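Local coordinates for uncharacterized protein (Bacteroides ovatus, PDB 3NQK) that is of unknown function but carries an N-terminal DUF4973 domain, probably immunoglobulin-like as in the E-set clan, and a BT_3044-like C-terminal domain, at residues A[11-15]-A[51-57]; A[58-64]-A[127-133]; A[91-96]-A[110-115]. Residue numbers count along the deposited sequence, not the author numbering.

Interaction 1 (A[11-15]-A[51-57])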
# COMPACT_ATOMS: atom_id res chain seq x y z
N GLN A 11 -4.07 -29.22 5.85
CA GLN A 11 -3.66 -27.80 5.61
C GLN A 11 -2.55 -27.67 4.54
O GLN A 11 -1.57 -28.41 4.56
CB GLN A 11 -3.22 -27.15 6.90
CG GLN A 11 -4.34 -26.91 7.86
CD GLN A 11 -3.94 -26.05 9.02
OE1 GLN A 11 -2.97 -26.34 9.71
NE2 GLN A 11 -4.68 -24.97 9.24
N TYR A 12 -2.70 -26.67 3.68
CA TYR A 12 -1.83 -26.49 2.53
C TYR A 12 -1.04 -25.17 2.69
O TYR A 12 -1.62 -24.14 3.03
CB TYR A 12 -2.70 -26.46 1.25
CG TYR A 12 -1.93 -26.39 -0.08
CD1 TYR A 12 -1.21 -27.49 -0.56
CD2 TYR A 12 -2.02 -25.25 -0.89
CE1 TYR A 12 -0.53 -27.43 -1.80
CE2 TYR A 12 -1.35 -25.19 -2.13
CZ TYR A 12 -0.60 -26.28 -2.57
OH TYR A 12 0.05 -26.21 -3.78
N VAL A 13 0.28 -25.22 2.46
CA VAL A 13 1.13 -24.04 2.57
C VAL A 13 1.57 -23.59 1.20
O VAL A 13 2.17 -24.35 0.47
CB VAL A 13 2.39 -24.34 3.38
CG1 VAL A 13 3.32 -23.09 3.43
CG2 VAL A 13 2.02 -24.78 4.77
N SER A 14 1.34 -22.31 0.88
CA SER A 14 1.63 -21.79 -0.44
C SER A 14 2.00 -20.31 -0.45
O SER A 14 1.86 -19.61 0.55
CB SER A 14 0.43 -22.00 -1.34
OG SER A 14 -0.66 -21.25 -0.87
N PHE A 15 2.48 -19.85 -1.61
CA PHE A 15 2.86 -18.46 -1.82
C PHE A 15 1.67 -17.66 -2.29
O PHE A 15 0.81 -18.19 -2.99
CB PHE A 15 3.93 -18.36 -2.91
CG PHE A 15 5.21 -19.10 -2.59
CD1 PHE A 15 6.13 -18.57 -1.68
CD2 PHE A 15 5.56 -20.24 -3.27
CE1 PHE A 15 7.32 -19.20 -1.42
CE2 PHE A 15 6.76 -20.88 -3.02
CZ PHE A 15 7.64 -20.36 -2.09
N THR A 51 -9.24 -25.23 9.52
CA THR A 51 -8.84 -25.15 10.92
C THR A 51 -7.79 -24.08 11.15
O THR A 51 -7.16 -23.58 10.22
CB THR A 51 -8.24 -26.49 11.41
OG1 THR A 51 -8.96 -27.58 10.84
CG2 THR A 51 -8.27 -26.59 12.96
N VAL A 52 -7.60 -23.74 12.42
CA VAL A 52 -6.53 -22.88 12.84
C VAL A 52 -5.21 -23.68 12.81
O VAL A 52 -5.15 -24.81 13.32
CB VAL A 52 -6.76 -22.38 14.28
CG1 VAL A 52 -5.64 -21.46 14.70
CG2 VAL A 52 -8.12 -21.68 14.40
N ASN A 53 -4.18 -23.10 12.19
CA ASN A 53 -2.85 -23.71 12.19
C ASN A 53 -2.40 -23.99 13.62
O ASN A 53 -2.18 -23.06 14.40
CB ASN A 53 -1.85 -22.79 11.49
CG ASN A 53 -0.42 -23.30 11.59
OD1 ASN A 53 -0.17 -24.49 11.52
ND2 ASN A 53 0.53 -22.38 11.72
N SER A 54 -2.24 -25.27 13.95
CA SER A 54 -1.89 -25.65 15.31
C SER A 54 -0.45 -26.15 15.44
O SER A 54 -0.06 -26.67 16.48
CB SER A 54 -2.87 -26.71 15.82
OG SER A 54 -2.89 -27.82 14.94
N GLN A 55 0.34 -25.97 14.39
CA GLN A 55 1.74 -26.44 14.38
C GLN A 55 2.72 -25.28 14.22
O GLN A 55 2.50 -24.40 13.39
CB GLN A 55 1.99 -27.43 13.22
CG GLN A 55 1.13 -28.72 13.25
CD GLN A 55 1.57 -29.77 12.17
OE1 GLN A 55 2.77 -30.06 12.00
NE2 GLN A 55 0.59 -30.36 11.47
N ASP A 56 3.78 -25.26 15.03
CA ASP A 56 4.92 -24.41 14.73
C ASP A 56 5.52 -25.02 13.48
O ASP A 56 5.71 -26.23 13.41
CB ASP A 56 5.95 -24.39 15.87
CG ASP A 56 5.55 -23.44 17.03
OD1 ASP A 56 4.67 -23.82 17.86
OD2 ASP A 56 6.17 -22.36 17.15
N ARG A 57 5.71 -24.21 12.45
CA ARG A 57 6.18 -24.72 11.17
C ARG A 57 7.42 -23.99 10.74
O ARG A 57 7.45 -22.76 10.69
CB ARG A 57 5.10 -24.59 10.10
CG ARG A 57 3.72 -25.06 10.56
CD ARG A 57 2.62 -24.74 9.57
NE ARG A 57 2.45 -25.81 8.59
CZ ARG A 57 1.38 -26.61 8.52
NH1 ARG A 57 0.35 -26.45 9.34
NH2 ARG A 57 1.33 -27.55 7.58
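Side-chain reach, not backbone pairing, joins residues 11-15 to the loop 51-57: the closest CA approach, Gln11 CA to Asn53 CA, is 7.8 Å, and just 234 Å² is buried. Gln11, with chi1 m and chi2 t, extends its amide to the loop. There Gln11 OE1 accepts a weak hydrogen bond from Arg57 NH1 (3.3 Å, 125°), near the guanidinium plane, while Gln11 NE2 comes within 3.0 Å of Thr51 O at an angle too poor for a bond. Arg57 bends at chi3 (89°), which brings NH1 to Asn53 OD1 at 3.0 Å (162°). Asn53, chi1 t, also accepts from Gln55 N at its OD1 (3.3 Å, 162°), forming an Asx turn; its ND2 is bonded to Ser105 O. Val13, chi1 t, sets CG2 4.0 Å from Arg57 NE, which itself donates to Asp134 O. The straighter bonds (162° each, against 125° for the Gln11 link) thus converge on Asn53 OD1 inside 51-57, so the tie to the N-terminal strand is the weaker polar one.

Interaction 2 (A[58-64]-A[127-133])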
# COMPACT_ATOMS: atom_id res chain seq x y z
N ASP A 58 8.48 -24.75 10.51
CA ASP A 58 9.68 -24.24 9.90
C ASP A 58 9.61 -24.62 8.44
O ASP A 58 9.73 -25.78 8.09
CB ASP A 58 10.93 -24.84 10.56
CG ASP A 58 11.22 -24.21 11.92
OD1 ASP A 58 11.34 -22.96 12.00
OD2 ASP A 58 11.35 -24.97 12.91
N ILE A 59 9.33 -23.63 7.59
CA ILE A 59 9.13 -23.86 6.17
C ILE A 59 10.42 -23.66 5.42
O ILE A 59 11.14 -22.70 5.67
CB ILE A 59 8.04 -22.91 5.61
CG1 ILE A 59 6.69 -23.23 6.26
CG2 ILE A 59 7.93 -23.05 4.07
CD1 ILE A 59 5.68 -22.10 6.20
N HIS A 60 10.73 -24.56 4.51
CA HIS A 60 11.97 -24.46 3.74
C HIS A 60 11.69 -24.11 2.30
O HIS A 60 10.83 -24.72 1.66
CB HIS A 60 12.75 -25.77 3.81
CG HIS A 60 13.24 -26.12 5.19
ND1 HIS A 60 14.57 -26.02 5.56
CD2 HIS A 60 12.58 -26.56 6.29
CE1 HIS A 60 14.70 -26.39 6.82
NE2 HIS A 60 13.51 -26.72 7.29
N ILE A 61 12.41 -23.10 1.79
CA ILE A 61 12.25 -22.63 0.42
C ILE A 61 13.55 -22.86 -0.34
O ILE A 61 14.63 -22.63 0.19
CB ILE A 61 11.96 -21.13 0.37
CG1 ILE A 61 10.96 -20.71 1.46
CG2 ILE A 61 11.46 -20.75 -1.00
CD1 ILE A 61 9.59 -21.15 1.21
N ALA A 62 13.44 -23.28 -1.59
CA ALA A 62 14.62 -23.50 -2.42
C ALA A 62 14.37 -23.07 -3.85
O ALA A 62 13.22 -23.12 -4.34
CB ALA A 62 15.04 -24.97 -2.38
N VAL A 63 15.43 -22.60 -4.51
CA VAL A 63 15.36 -22.27 -5.91
C VAL A 63 15.15 -23.58 -6.68
O VAL A 63 15.72 -24.60 -6.32
CB VAL A 63 16.65 -21.57 -6.36
CG1 VAL A 63 16.61 -21.28 -7.86
CG2 VAL A 63 16.86 -20.29 -5.56
N ASP A 64 14.28 -23.57 -7.69
CA ASP A 64 13.92 -24.79 -8.41
C ASP A 64 14.30 -24.70 -9.89
O ASP A 64 13.48 -24.32 -10.74
CB ASP A 64 12.43 -25.08 -8.27
CG ASP A 64 12.02 -26.42 -8.91
OD1 ASP A 64 12.91 -27.22 -9.28
OD2 ASP A 64 10.80 -26.67 -9.02
N LEU A 127 12.69 -16.06 -11.14
CA LEU A 127 13.19 -16.65 -9.91
C LEU A 127 12.22 -17.70 -9.48
O LEU A 127 11.13 -17.37 -8.99
CB LEU A 127 13.31 -15.58 -8.82
CG LEU A 127 13.80 -16.05 -7.46
CD1 LEU A 127 15.14 -16.71 -7.58
CD2 LEU A 127 13.87 -14.88 -6.47
N PRO A 128 12.55 -18.96 -9.72
CA PRO A 128 11.65 -20.06 -9.42
C PRO A 128 11.80 -20.55 -8.01
O PRO A 128 12.87 -21.04 -7.64
CB PRO A 128 12.10 -21.13 -10.39
CG PRO A 128 13.53 -20.91 -10.52
CD PRO A 128 13.74 -19.42 -10.42
N LEU A 129 10.73 -20.42 -7.22
CA LEU A 129 10.74 -20.83 -5.83
C LEU A 129 9.81 -21.99 -5.62
O LEU A 129 8.71 -22.02 -6.16
CB LEU A 129 10.32 -19.68 -4.93
CG LEU A 129 11.17 -18.42 -5.04
CD1 LEU A 129 10.60 -17.30 -4.16
CD2 LEU A 129 12.59 -18.72 -4.67
N THR A 130 10.27 -22.95 -4.84
CA THR A 130 9.47 -24.10 -4.49
C THR A 130 9.58 -24.31 -2.98
O THR A 130 10.59 -23.98 -2.36
CB THR A 130 9.96 -25.38 -5.25
OG1 THR A 130 9.00 -26.43 -5.12
CG2 THR A 130 11.30 -25.85 -4.70
N ILE A 131 8.50 -24.80 -2.39
CA ILE A 131 8.50 -25.13 -0.97
C ILE A 131 8.82 -26.58 -0.84
O ILE A 131 7.96 -27.43 -1.09
CB ILE A 131 7.14 -24.85 -0.35
CG1 ILE A 131 6.89 -23.36 -0.30
CG2 ILE A 131 7.05 -25.45 1.06
CD1 ILE A 131 5.61 -23.00 0.29
N VAL A 132 10.06 -26.87 -0.46
CA VAL A 132 10.52 -28.25 -0.36
C VAL A 132 10.07 -28.96 0.96
O VAL A 132 10.21 -30.17 1.08
CB VAL A 132 12.07 -28.34 -0.54
CG1 VAL A 132 12.47 -27.76 -1.88
CG2 VAL A 132 12.80 -27.62 0.59
N ASP A 133 9.55 -28.19 1.93
CA ASP A 133 9.04 -28.75 3.23
C ASP A 133 8.09 -27.75 3.89
O ASP A 133 8.50 -26.64 4.23
CB ASP A 133 10.20 -29.08 4.19
CG ASP A 133 9.70 -29.56 5.60
OD1 ASP A 133 8.56 -30.06 5.72
OD2 ASP A 133 10.49 -29.47 6.56
O HOH W 1 11.52 -28.07 9.33
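Ile59, Ile61 and Val63 alternate along one face of strand 58-63 and meet Ile131, Leu129 and Leu127 of the partner strand. Ile61 CD1 lies 3.8 Å from Ile131 CG1, Ile59 CG2 is 3.9 Å from Ile131 CG2, and Ile61 CG2 is 4.2 Å from Leu129 CB; Val13 and Phe15 pack against the same isoleucines. Beneath this layer the backbones run antiparallel (149°, axes 4.8 Å apart). Ala62 and Thr130 form a hydrogen-bonded pair, Ala62 N to Thr130 O and Thr130 N to Ala62 O both being 3.0 Å, and Asp64 N donates to Pro128 O (2.9 Å). Toward the other end the register slips by one residue between His60 and Ile61, a beta bulge at which His60 N bonds Asp133 O (3.1 Å) and Val132 N reaches His60 O only weakly (3.1 Å, 131°). At the polar edge a water joins Asp58 O (3.2 Å), His60 NE2 (3.2 Å) and Asp133 OD2 (3.3 Å), while His60 ND1 is hydrogen-bonded to Glu97 OE2. Asp64, bonded to Thr67, occupies the N-cap of helix 65-76. One apolar face turned inward and a more polar one outward suit a beta-sandwich sheet, consistent with the E-set assignment.

Interaction 3 (A[91-96]-A[110-115]). With EDO (1,2-ethanediol), chain C.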
# COMPACT_ATOMS: atom_id res chain seq x y z
N ASP A 91 23.94 -14.06 -7.98
CA ASP A 91 24.53 -12.84 -7.44
C ASP A 91 23.52 -11.69 -7.37
O ASP A 91 23.81 -10.65 -6.80
CB ASP A 91 25.78 -12.42 -8.26
CG ASP A 91 25.43 -11.99 -9.72
OD1 ASP A 91 24.84 -10.89 -9.90
OD2 ASP A 91 25.84 -12.70 -10.67
N LYS A 92 22.32 -11.91 -7.92
CA LYS A 92 21.31 -10.85 -8.02
C LYS A 92 20.21 -10.90 -6.95
O LYS A 92 19.37 -9.99 -6.89
CB LYS A 92 20.66 -10.87 -9.42
CG LYS A 92 21.63 -10.56 -10.62
CD LYS A 92 22.12 -9.08 -10.63
CE LYS A 92 22.92 -8.72 -11.93
NZ LYS A 92 24.20 -9.50 -12.07
N TYR A 93 20.21 -11.93 -6.10
CA TYR A 93 19.16 -12.09 -5.07
C TYR A 93 19.61 -12.89 -3.84
O TYR A 93 20.50 -13.71 -3.92
CB TYR A 93 17.95 -12.79 -5.67
CG TYR A 93 18.18 -14.25 -5.94
CD1 TYR A 93 18.07 -15.20 -4.93
CD2 TYR A 93 18.59 -14.68 -7.19
CE1 TYR A 93 18.32 -16.52 -5.16
CE2 TYR A 93 18.84 -16.01 -7.44
CZ TYR A 93 18.70 -16.93 -6.43
OH TYR A 93 18.97 -18.25 -6.67
N GLU A 94 18.94 -12.67 -2.71
CA GLU A 94 19.14 -13.46 -1.48
C GLU A 94 17.81 -13.58 -0.76
O GLU A 94 17.03 -12.66 -0.77
CB GLU A 94 20.16 -12.77 -0.52
CG GLU A 94 21.64 -12.73 -1.03
CD GLU A 94 22.38 -14.10 -0.88
OE1 GLU A 94 21.72 -15.12 -0.56
OE2 GLU A 94 23.61 -14.14 -1.09
N PHE A 95 17.55 -14.73 -0.15
CA PHE A 95 16.40 -14.87 0.74
C PHE A 95 16.66 -15.98 1.74
O PHE A 95 17.41 -16.89 1.47
CB PHE A 95 15.11 -15.14 -0.05
CG PHE A 95 15.12 -16.42 -0.78
CD1 PHE A 95 14.83 -17.60 -0.15
CD2 PHE A 95 15.41 -16.45 -2.13
CE1 PHE A 95 14.88 -18.80 -0.83
CE2 PHE A 95 15.43 -17.65 -2.82
CZ PHE A 95 15.19 -18.81 -2.17
N PRO A 96 16.05 -15.89 2.92
CA PRO A 96 16.30 -16.92 3.92
C PRO A 96 15.73 -18.28 3.52
O PRO A 96 14.62 -18.36 2.99
CB PRO A 96 15.61 -16.37 5.19
CG PRO A 96 14.71 -15.30 4.73
CD PRO A 96 15.28 -14.76 3.46
N LEU A 110 8.36 -13.65 3.18
CA LEU A 110 9.66 -14.03 2.68
C LEU A 110 10.29 -12.81 2.09
O LEU A 110 9.89 -12.36 1.03
CB LEU A 110 9.54 -15.12 1.61
CG LEU A 110 10.85 -15.63 1.00
CD1 LEU A 110 11.65 -16.44 1.99
CD2 LEU A 110 10.55 -16.46 -0.23
N ASN A 111 11.22 -12.22 2.81
CA ASN A 111 11.93 -11.06 2.32
C ASN A 111 12.99 -11.45 1.31
O ASN A 111 14.02 -12.02 1.66
CB ASN A 111 12.56 -10.31 3.48
CG ASN A 111 11.54 -9.81 4.46
OD1 ASN A 111 10.66 -9.04 4.12
ND2 ASN A 111 11.63 -10.28 5.69
N ILE A 112 12.69 -11.20 0.03
CA ILE A 112 13.64 -11.42 -1.04
C ILE A 112 14.36 -10.12 -1.30
O ILE A 112 13.74 -9.15 -1.70
CB ILE A 112 12.94 -11.84 -2.34
CG1 ILE A 112 12.07 -13.06 -2.13
CG2 ILE A 112 13.96 -12.12 -3.41
CD1 ILE A 112 11.42 -13.57 -3.43
N ASP A 113 15.67 -10.12 -1.11
CA ASP A 113 16.50 -8.93 -1.30
C ASP A 113 17.25 -8.97 -2.65
O ASP A 113 18.15 -9.80 -2.85
CB ASP A 113 17.51 -8.79 -0.13
CG ASP A 113 16.84 -8.45 1.19
OD1 ASP A 113 15.84 -7.69 1.17
OD2 ASP A 113 17.29 -8.94 2.24
N PHE A 114 16.92 -8.05 -3.53
CA PHE A 114 17.51 -8.01 -4.85
C PHE A 114 18.62 -6.98 -4.94
O PHE A 114 18.54 -5.90 -4.33
CB PHE A 114 16.44 -7.67 -5.91
CG PHE A 114 15.46 -8.77 -6.17
CD1 PHE A 114 15.84 -9.91 -6.86
CD2 PHE A 114 14.14 -8.64 -5.79
CE1 PHE A 114 14.92 -10.92 -7.13
CE2 PHE A 114 13.21 -9.66 -6.06
CZ PHE A 114 13.61 -10.79 -6.72
N ASN A 115 19.66 -7.33 -5.71
CA ASN A 115 20.69 -6.38 -6.10
C ASN A 115 20.67 -6.27 -7.62
O ASN A 115 21.26 -7.10 -8.33
CB ASN A 115 22.07 -6.84 -5.63
CG ASN A 115 23.18 -5.89 -6.08
OD1 ASN A 115 23.12 -4.68 -5.82
ND2 ASN A 115 24.18 -6.43 -6.76
C1 EDO C . 19.15 -18.05 -1.20
O1 EDO C . 19.65 -16.77 -0.76
C2 EDO C . 19.27 -19.08 -0.06
O2 EDO C . 18.06 -19.85 0.04
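Residues 91-96 run against strand 110-115, their end-to-end directions 161° apart. Glu94 and Asp113 form an antiparallel hydrogen-bonded pair: Glu94 N donates to Asp113 O at 3.0 Å (140°) and Asp113 N to Glu94 O at 2.9 Å (164°). Asn115 N to Lys92 O, 2.9 Å and 163°, extends the ladder past the non-hydrogen-bonded pair Tyr93-Phe114, whose CA atoms are 4.4 Å apart. Tyr93 CA (3.3 Å to Asp113 O) and Phe114 CA (3.4 Å to Lys92 O) make CA-H...O contacts to carbonyls that also accept from N-H groups.

Side chains sort by face. Tyr93 CB lies 3.8 Å from Phe114 CD1, Phe95 CD1 is 4.0 Å from Leu110 CD1, and Phe95 CB is 4.2 Å from Ile112 CG1. Tyr93 and Phe95 both have chi1 p, and their rings extend away from strand 110-115 to pack on Leu127 and Leu129 respectively, and both on Val63. On the opposite face lie the side chains of Glu94 and Asp113, Asp113 OD1 being hydrogen-bonded to Thr40. Glu94 OE1 accepts from O1 of a 1,2-ethanediol (2.7 Å), and the same O1 accepts a hydrogen bond from Phe95 N (3.0 Å); the diol's C1 sits over one face of the Phe95 ring. The diol probably comes from the crystallisation liquor. At the far end Lys92 NZ makes a salt bridge to Asp91 OD1 (2.7 Å) and another to Glu89.

This is a short antiparallel edge strand, outermost in its four-stranded sheet within the chain, whose aromatic residues reach across to the facing sheet, as in a beta-sandwich.

Overall arrangement
All three contacts fall within the DUF4973 range, on the same side of the chain's centre. Interaction 1 comes first along the chain, interaction 2 follows, and both segments of interaction 3 lie in sequence between 58-64 and 127-133. Strands 12-15, 93-94 and 107-115 belong to a four-stranded antiparallel sheet, whereas 57-63 and 125-133 belong to a mixed sheet. Interaction 2, centred about 16 Å from interaction 1 and 13 Å from interaction 3, touches both: Phe15 CZ is 3.6 Å from Ile131 CG1, and Leu129 CD2 is 3.6 Å from Phe95 CE2. Interactions 1 and 3, centres about 24 Å apart, do not touch. The two sheets therefore share one apolar interior, consistent with a sandwich.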